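PDB 6M0Q: uncharacterized protein from Nitrosomonas europaea, which is of unknown function but probably acts as a small partner subunit, its helix packing against another protein in a six-chain assembly. Local coordinates for residues S34-D37 / M38-L42; D46-P49 / T50-V53. One frame throughout, in Å; residues are numbered along the deposited sequence.

The two contacts lie in series along the chain, their centres about 14 Å apart, and they make no other touch. Contact 1 takes in the N-cap and almost all of helix 35-43, its centre about 5 Å from the centre of the chain, and is largely buried between helix 69-83 and the other protein of the assembly. Contact 2 is the surface turn that leads into strand 52-55, its centre about 11 Å from that of the chain, and is not touched by another chain. Between them runs the piece that carries C44, whose disulfide ties the chain just after helix 35-43 to C69, the first residue of helix 69-83, beside the turn of contact 2.

Contact 1. Residues S34-D37 / M38-L42; sequences SAKD and MLDYL
From S34 to Y41 the backbone climbs one turn at a time: the amides of M38, L39, D40 and Y41 donate to the carbonyls of S34, A35, K36 and D37, the shortest being Y41 N to D37 O at 2.8 Å. Just before the helix, S34 takes the N-cap position, and its OG accepts from D37 N at 3.2 Å (N-H...O 152°), so an amide in the first turn of helix 35-43 gains a side-chain partner.

D40 folds back toward the helix start. With CG beside its own backbone N (chi1 -65°), the carboxylate lies flat over K36 O, which meets it face on, 3.1 Å from D40 CG. The helix packs against helix 69-83, where D37 and D40 both touch I72, while A35, M38 and L39 pack on the chain of another protein. K36 curls its chain so that NZ makes a weak salt bridge to D37 OD2 at 3.4 Å and stops 4.3 Å from D40 OD2. D37, in the first turn, is probably favoured by the helix dipole, and the lysine probably eases the repulsion between D37 and D40. With a lysine in place of D40, K36 NZ would probably be left facing a like charge, with the D37 carboxylate its one acidic neighbour in these segments.

Y41 swings away, CG anti to the backbone N (chi1 -173°); its ring stacks on that of Y91 and its OH is hydrogen-bonded to Y91 O. L39 CG rests against A35 O at 3.4 Å and M38 CG against S34 O at 3.5 Å.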
ATOM      1  N   SER B  34      10.870   9.823  31.303  1.00 31.19           N
ATOM      2  CA  SER B  34       9.782   9.180  30.601  1.00 31.31           C
ATOM      3  C   SER B  34       9.124  10.158  29.636  1.00 26.74           C
ATOM      4  O   SER B  34       9.197  11.387  29.786  1.00 25.06           O
ATOM      5  CB  SER B  34       8.738   8.679  31.586  1.00 32.40           C
ATOM      6  OG  SER B  34       8.079   9.804  32.141  1.00 35.75           O
ATOM      7  N   ALA B  35       8.441   9.587  28.650  1.00 23.30           N
ATOM      8  CA  ALA B  35       7.760  10.413  27.671  1.00 23.06           C
ATOM      9  C   ALA B  35       6.670  11.249  28.322  1.00 22.61           C
ATOM     10  O   ALA B  35       6.491  12.423  27.967  1.00 25.43           O
ATOM     11  CB  ALA B  35       7.182   9.536  26.558  1.00 22.90           C
ATOM     12  N   LYS B  36       5.923  10.670  29.276  1.00 23.00           N
ATOM     13  CA  LYS B  36       4.849  11.450  29.895  1.00 26.17           C
ATOM     14  C   LYS B  36       5.411  12.636  30.660  1.00 30.61           C
ATOM     15  O   LYS B  36       4.783  13.705  30.712  1.00 33.41           O
ATOM     16  CB  LYS B  36       4.002  10.582  30.821  1.00 28.91           C
ATOM     17  CG  LYS B  36       4.762   9.948  31.961  1.00 31.11           C
ATOM     18  CD  LYS B  36       3.816   9.145  32.811  1.00 33.58           C
ATOM     19  CE  LYS B  36       2.899  10.054  33.583  1.00 34.39           C
ATOM     20  NZ  LYS B  36       3.673  10.792  34.612  1.00 37.85           N
ATOM     21  N   ASP B  37       6.596  12.474  31.246  1.00 29.63           N
ATOM     22  CA  ASP B  37       7.213  13.581  31.967  1.00 32.95           C
ATOM     23  C   ASP B  37       7.744  14.637  31.004  1.00 31.72           C
ATOM     24  O   ASP B  37       7.636  15.836  31.282  1.00 34.32           O
ATOM     25  CB  ASP B  37       8.329  13.079  32.886  1.00 33.42           C
ATOM     26  CG  ASP B  37       7.805  12.357  34.135  1.00 39.75           C
ATOM     27  OD1 ASP B  37       8.597  11.593  34.739  1.00 44.23           O
ATOM     28  OD2 ASP B  37       6.622  12.543  34.516  1.00 41.12           O
ATOM     29  N   MET B  38       8.326  14.215  29.876  1.00 29.01           N
ATOM     30  CA  MET B  38       8.714  15.162  28.830  1.00 27.48           C
ATOM     31  C   MET B  38       7.513  15.963  28.355  1.00 28.60           C
ATOM     32  O   MET B  38       7.582  17.193  28.203  1.00 29.45           O
ATOM     33  CB  MET B  38       9.347  14.417  27.653  1.00 28.31           C
ATOM     34  CG  MET B  38      10.737  13.858  27.923  1.00 34.73           C
ATOM     35  SD  MET B  38      11.919  15.153  28.376  1.00 39.95           S
ATOM     36  CE  MET B  38      12.045  16.107  26.847  1.00 39.55           C
ATOM     37  N   LEU B  39       6.398  15.270  28.112  1.00 25.82           N
ATOM     38  CA  LEU B  39       5.176  15.945  27.709  1.00 24.93           C
ATOM     39  C   LEU B  39       4.746  16.961  28.754  1.00 28.72           C
ATOM     40  O   LEU B  39       4.471  18.120  28.426  1.00 28.95           O
ATOM     41  CB  LEU B  39       4.076  14.919  27.462  1.00 21.69           C
ATOM     42  CG  LEU B  39       4.325  14.306  26.086  1.00 22.30           C
ATOM     43  CD1 LEU B  39       3.584  13.008  25.972  1.00 22.19           C
ATOM     44  CD2 LEU B  39       3.928  15.311  24.995  1.00 21.49           C
ATOM     45  N   ASP B  40       4.668  16.538  30.020  1.00 28.27           N
ATOM     46  CA  ASP B  40       4.250  17.449  31.082  1.00 28.43           C
ATOM     47  C   ASP B  40       5.211  18.615  31.204  1.00 30.90           C
ATOM     48  O   ASP B  40       4.791  19.754  31.425  1.00 35.33           O
ATOM     49  CB  ASP B  40       4.140  16.684  32.396  1.00 30.29           C
ATOM     50  CG  ASP B  40       3.028  15.624  32.344  1.00 35.01           C
ATOM     51  OD1 ASP B  40       2.264  15.653  31.349  1.00 35.61           O
ATOM     52  OD2 ASP B  40       2.912  14.790  33.270  1.00 35.50           O
ATOM     53  N   TYR B  41       6.505  18.347  31.036  1.00 29.41           N
ATOM     54  CA  TYR B  41       7.508  19.403  31.086  1.00 32.73           C
ATOM     55  C   TYR B  41       7.295  20.418  29.962  1.00 33.51           C
ATOM     56  O   TYR B  41       7.271  21.631  30.202  1.00 36.22           O
ATOM     57  CB  TYR B  41       8.893  18.765  31.026  1.00 34.52           C
ATOM     58  CG  TYR B  41      10.011  19.737  31.236  1.00 39.07           C
ATOM     59  CD1 TYR B  41      10.112  20.467  32.418  1.00 42.90           C
ATOM     60  CD2 TYR B  41      10.972  19.922  30.262  1.00 40.40           C
ATOM     61  CE1 TYR B  41      11.139  21.365  32.618  1.00 44.06           C
ATOM     62  CE2 TYR B  41      12.003  20.808  30.454  1.00 42.62           C
ATOM     63  CZ  TYR B  41      12.086  21.521  31.627  1.00 45.12           C
ATOM     64  OH  TYR B  41      13.126  22.398  31.791  1.00 49.92           O
ATOM     65  N   LEU B  42       7.073  19.938  28.732  1.00 30.53           N
ATOM     66  CA  LEU B  42       6.760  20.849  27.632  1.00 31.29           C
ATOM     67  C   LEU B  42       5.486  21.638  27.901  1.00 33.03           C
ATOM     68  O   LEU B  42       5.405  22.829  27.580  1.00 38.36           O
ATOM     69  CB  LEU B  42       6.613  20.074  26.328  1.00 29.30           C
ATOM     70  CG  LEU B  42       7.891  19.416  25.828  1.00 31.11           C
ATOM     71  CD1 LEU B  42       7.493  18.487  24.725  1.00 33.53           C
ATOM     72  CD2 LEU B  42       8.861  20.460  25.327  1.00 31.56           C
TER

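Contact 2. Residues D46-P49 / T50-V53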
ATOM      1  N   ASP B  46       7.021  27.998  30.212  1.00 66.03           N
ATOM      2  CA  ASP B  46       6.626  29.387  30.462  1.00 68.24           C
ATOM      3  C   ASP B  46       5.395  29.481  31.360  1.00 63.51           C
ATOM      4  O   ASP B  46       4.623  30.439  31.277  1.00 63.28           O
ATOM      5  CB  ASP B  46       6.405  30.142  29.150  1.00 74.08           C
ATOM      6  CG  ASP B  46       7.664  30.201  28.307  1.00 80.40           C
ATOM      7  OD1 ASP B  46       8.731  30.555  28.860  1.00 83.20           O
ATOM      8  OD2 ASP B  46       7.593  29.872  27.100  1.00 81.33           O
ATOM      9  N   LYS B  47       5.209  28.492  32.227  1.00 58.81           N
ATOM     10  CA  LYS B  47       4.159  28.510  33.230  1.00 53.24           C
ATOM     11  C   LYS B  47       4.777  28.771  34.594  1.00 51.62           C
ATOM     12  O   LYS B  47       5.966  28.532  34.821  1.00 48.59           O
ATOM     13  CB  LYS B  47       3.383  27.190  33.247  1.00 50.30           C
ATOM     14  CG  LYS B  47       2.704  26.863  31.944  1.00 49.47           C
ATOM     15  CD  LYS B  47       1.506  27.758  31.724  1.00 50.88           C
ATOM     16  CE  LYS B  47       0.718  27.316  30.513  1.00 51.96           C
ATOM     17  NZ  LYS B  47      -0.315  28.334  30.123  1.00 54.33           N
ATOM     18  N   LYS B  48       3.954  29.275  35.499  1.00 53.20           N
ATOM     19  CA  LYS B  48       4.366  29.430  36.877  1.00 55.59           C
ATOM     20  C   LYS B  48       4.460  28.058  37.545  1.00 52.82           C
ATOM     21  O   LYS B  48       3.824  27.098  37.103  1.00 49.24           O
ATOM     22  CB  LYS B  48       3.380  30.333  37.617  1.00 58.29           C
ATOM     23  CG  LYS B  48       3.455  31.783  37.157  1.00 62.34           C
ATOM     24  CD  LYS B  48       2.532  32.690  37.976  1.00 66.62           C
ATOM     25  CE  LYS B  48       2.731  34.171  37.620  1.00 70.50           C
ATOM     26  NZ  LYS B  48       4.122  34.709  37.892  1.00 72.02           N
ATOM     27  N   PRO B  49       5.269  27.931  38.600  1.00 52.26           N
ATOM     28  CA  PRO B  49       5.330  26.643  39.306  1.00 50.64           C
ATOM     29  C   PRO B  49       4.007  26.254  39.934  1.00 49.26           C
ATOM     30  O   PRO B  49       3.790  25.067  40.203  1.00 49.64           O
ATOM     31  CB  PRO B  49       6.413  26.865  40.369  1.00 52.00           C
ATOM     32  CG  PRO B  49       7.191  28.043  39.885  1.00 52.36           C
ATOM     33  CD  PRO B  49       6.207  28.912  39.171  1.00 51.87           C
ATOM     34  N   THR B  50       3.110  27.208  40.168  1.00 48.01           N
ATOM     35  CA  THR B  50       1.817  26.876  40.744  1.00 45.05           C
ATOM     36  C   THR B  50       0.771  26.525  39.700  1.00 42.25           C
ATOM     37  O   THR B  50      -0.277  25.990  40.066  1.00 40.02           O
ATOM     38  CB  THR B  50       1.307  28.038  41.610  1.00 47.57           C
ATOM     39  OG1 THR B  50       1.340  29.250  40.844  1.00 48.96           O
ATOM     40  CG2 THR B  50       2.180  28.189  42.843  1.00 47.92           C
ATOM     41  N   ASP B  51       1.021  26.808  38.421  1.00 44.98           N
ATOM     42  CA  ASP B  51       0.044  26.492  37.382  1.00 46.72           C
ATOM     43  C   ASP B  51      -0.197  24.994  37.267  1.00 40.43           C
ATOM     44  O   ASP B  51       0.669  24.166  37.559  1.00 38.75           O
ATOM     45  CB  ASP B  51       0.485  27.039  36.026  1.00 51.14           C
ATOM     46  CG  ASP B  51       0.270  28.523  35.921  1.00 56.97           C
ATOM     47  OD1 ASP B  51       1.070  29.193  35.230  1.00 60.40           O
ATOM     48  OD2 ASP B  51      -0.689  29.014  36.570  1.00 57.33           O
ATOM     49  N   VAL B  52      -1.397  24.644  36.833  1.00 40.29           N
ATOM     50  CA  VAL B  52      -1.801  23.253  36.693  1.00 37.33           C
ATOM     51  C   VAL B  52      -2.177  23.031  35.234  1.00 37.69           C
ATOM     52  O   VAL B  52      -2.902  23.843  34.647  1.00 38.93           O
ATOM     53  CB  VAL B  52      -2.959  22.916  37.654  1.00 36.79           C
ATOM     54  CG1 VAL B  52      -3.480  21.520  37.417  1.00 36.53           C
ATOM     55  CG2 VAL B  52      -2.498  23.113  39.132  1.00 34.26           C
ATOM     56  N   VAL B  53      -1.643  21.963  34.637  1.00 33.04           N
ATOM     57  CA  VAL B  53      -1.962  21.619  33.261  1.00 32.14           C
ATOM     58  C   VAL B  53      -2.505  20.202  33.219  1.00 31.00           C
ATOM     59  O   VAL B  53      -2.329  19.403  34.143  1.00 32.53           O
ATOM     60  CB  VAL B  53      -0.748  21.747  32.312  1.00 30.81           C
ATOM     61  CG1 VAL B  53      -0.216  23.181  32.293  1.00 32.41           C
ATOM     62  CG2 VAL B  53       0.337  20.750  32.713  1.00 27.72           C
TER
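D51 reaches back across the turn to K47 and K48, running at about a right angle to the K47 side chain and at a slant to that of K48. With CG beside the backbone N (chi1 -76°), its carboxylate turns toward the start of the turn, and OD1 accepts from K48 N at 2.9 Å; the amide comes in from above the carboxylate plane, 42° out of it. The same oxygen lies 3.5 Å from K48 CB and 3.6 Å from K47 CB, so the CB atoms of both lysines touch it.

The backbone here is a type I beta turn, K48 to D51, with P49 and T50 at its corners. It is closed by D51 N to K48 O at 3.1 Å. T50 OG1 lies 4.0 Å from K48 CB. Beyond the turn the chain enters strand 52-55, and backbone bonds of P49 to G70 and D51 to C69 fasten it beside helix 69-83.

D51 is thus joined to K48 twice, by backbone and by side chain. Neither ammonium contacts the acid, K47 NZ standing 5.4 Å from D51 OD1, so the lysines probably offer it only a diffuse positive field, while the hydrogen bonds fix the turn.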